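Local coordinates for protein metalloregulator ScaR (Streptococcus gordonii, PDB 3HRS) that acts as a manganese-activated transcriptional repressor of the DtxR/MntR family, a homodimer captured here in its metal-free form, at the interface of chains A and B. Numbering follows the deposited sequence. Chains: chain A/B, Metalloregulator ScaR.

The interface of chains A and B. Residues chain A 105, 107-108, 111; chain B 86, 88, 92, 96.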
loop_
_atom_site.group_PDB
_atom_site.type_symbol
_atom_site.label_atom_id
_atom_site.label_comp_id
_atom_site.label_asym_id
_atom_site.label_seq_id
_atom_site.Cartn_x
_atom_site.Cartn_y
_atom_site.Cartn_z
ATOM N N SER A 105 -1.907 -5.856 4.047
ATOM C CA SER A 105 -2.233 -7.187 4.530
ATOM C C SER A 105 -1.219 -8.230 4.088
ATOM O O SER A 105 -0.484 -8.030 3.119
ATOM C CB SER A 105 -3.585 -7.596 3.973
ATOM O OG SER A 105 -3.480 -7.999 2.620
ATOM N N HIS A 107 -1.950 -10.817 2.483
ATOM C CA HIS A 107 -2.324 -11.240 1.142
ATOM C C HIS A 107 -1.725 -10.281 0.094
ATOM O O HIS A 107 -1.367 -10.693 -1.020
ATOM C CB HIS A 107 -3.853 -11.328 1.024
ATOM C CG HIS A 107 -4.354 -11.586 -0.367
ATOM N ND1 HIS A 107 -5.022 -10.627 -1.108
ATOM C CD2 HIS A 107 -4.326 -12.701 -1.138
ATOM C CE1 HIS A 107 -5.363 -11.134 -2.280
ATOM N NE2 HIS A 107 -4.956 -12.392 -2.324
ATOM N N PHE A 108 -1.635 -9.003 0.448
ATOM C CA PHE A 108 -0.962 -8.039 -0.406
ATOM C C PHE A 108 0.483 -8.515 -0.553
ATOM O O PHE A 108 1.011 -8.625 -1.644
ATOM C CB PHE A 108 -1.006 -6.635 0.219
ATOM C CG PHE A 108 -0.373 -5.569 -0.634
ATOM C CD1 PHE A 108 -1.142 -4.841 -1.555
ATOM C CD2 PHE A 108 0.990 -5.290 -0.532
ATOM C CE1 PHE A 108 -0.564 -3.845 -2.355
ATOM C CE2 PHE A 108 1.589 -4.296 -1.333
ATOM C CZ PHE A 108 0.812 -3.573 -2.241
ATOM N N ARG A 111 0.810 -11.537 -2.870
ATOM C CA ARG A 111 0.665 -11.209 -4.291
ATOM C C ARG A 111 1.897 -10.423 -4.794
ATOM O O ARG A 111 2.466 -10.739 -5.846
ATOM C CB ARG A 111 -0.629 -10.434 -4.533
ATOM C CG ARG A 111 -1.882 -11.118 -3.982
ATOM C CD ARG A 111 -1.982 -12.548 -4.442
ATOM N NE ARG A 111 -1.871 -12.634 -5.888
ATOM C CZ ARG A 111 -2.086 -13.739 -6.597
ATOM N NH1 ARG A 111 -2.438 -14.870 -5.991
ATOM N NH2 ARG A 111 -1.956 -13.708 -7.920
ATOM N N LEU B 86 -1.854 -7.491 -9.018
ATOM C CA LEU B 86 -1.811 -8.404 -7.872
ATOM C C LEU B 86 -2.912 -9.450 -7.996
ATOM O O LEU B 86 -3.145 -10.235 -7.072
ATOM C CB LEU B 86 -1.866 -7.664 -6.530
ATOM C CG LEU B 86 -0.644 -6.767 -6.282
ATOM C CD1 LEU B 86 -0.799 -5.938 -5.013
ATOM C CD2 LEU B 86 0.624 -7.609 -6.226
ATOM N N TYR B 88 -5.967 -9.472 -7.689
ATOM C CA TYR B 88 -7.110 -9.327 -6.789
ATOM C C TYR B 88 -8.440 -9.596 -7.481
ATOM O O TYR B 88 -8.602 -9.293 -8.666
ATOM C CB TYR B 88 -7.139 -7.913 -6.215
ATOM C CG TYR B 88 -6.289 -7.731 -4.990
ATOM C CD1 TYR B 88 -5.048 -8.347 -4.882
ATOM C CD2 TYR B 88 -6.724 -6.940 -3.933
ATOM C CE1 TYR B 88 -4.269 -8.187 -3.744
ATOM C CE2 TYR B 88 -5.950 -6.768 -2.798
ATOM C CZ TYR B 88 -4.723 -7.387 -2.712
ATOM O OH TYR B 88 -3.951 -7.214 -1.590
ATOM N N GLU B 92 -11.702 -9.478 -2.984
ATOM C CA GLU B 92 -10.461 -9.056 -2.338
ATOM C C GLU B 92 -10.348 -7.541 -2.312
ATOM O O GLU B 92 -10.018 -6.949 -1.276
ATOM C CB GLU B 92 -9.255 -9.667 -3.044
ATOM C CG GLU B 92 -9.520 -11.057 -3.556
ATOM C CD GLU B 92 -8.293 -11.933 -3.579
ATOM O OE1 GLU B 92 -8.075 -12.656 -2.585
ATOM O OE2 GLU B 92 -7.540 -11.896 -4.578
ATOM N N GLU B 96 -9.455 -4.990 1.000
ATOM C CA GLU B 96 -8.326 -4.089 1.250
ATOM C C GLU B 96 -8.265 -2.789 0.464
ATOM O O GLU B 96 -7.487 -1.897 0.812
ATOM C CB GLU B 96 -6.985 -4.826 1.153
ATOM C CG GLU B 96 -6.969 -6.000 0.203
ATOM C CD GLU B 96 -5.853 -6.991 0.517
ATOM O OE1 GLU B 96 -4.688 -6.569 0.753
ATOM O OE2 GLU B 96 -6.146 -8.203 0.517
#
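A:His107, in the first turn of helix 106-115, enters a pocket formed by B:Glu92, B:Glu96 and B:Tyr88 at the two-fold dimer interface of this DtxR/MntR-family repressor, within the metal-binding and dimerisation region. With CG anti to the backbone N (chi1 173°), the imidazole points from its helix toward chain B. CB and CG pass beside the carboxylate of B:Glu96, each 3.9 Å from OE2. Next along the ring, ND1 donates a hydrogen bond to that same OE2 (3.1 Å), arriving from above the carboxylate plane. CE1 lies against the B:Tyr88 ring at its CE1 (3.5 Å). The carboxylate of B:Glu92 lies over the imidazole face near CE1 and NE2, its OE1 3.1 Å from NE2 but too far out of the ring plane for a good hydrogen bond. The two planes are 59° apart. Two flanking carboxylates would be expected to favour a protonated imidazole. CG of A:Arg111 sits over the ring face opposite B:Glu92, offset toward the rim.

The other oxygen of B:Glu96, OE1, accepts from two hydroxyls on opposite faces of its plane: A:Ser105 OG across the interface (2.6 Å) and B:Tyr88 OH from its own chain. A:Ser105 OG in turn caps the start of the helix, receiving the backbone N of A:Phe108 at 3.0 Å. The phenol oxygen of B:Tyr88 also lies over CA and CB of A:Phe108.

Further along the helix the contact turns apolar. B:Leu86 spreads its two methyls, CD1 over a face of the A:Phe108 ring, toward its rim at CE1 (3.4 Å), and CD2 against CB of A:Arg111. Bends at chi2 and chi3 fold the arginine back, bringing NE to the carbonyl O of B:Leu86 in a weak, strongly bent hydrogen bond (123° at H).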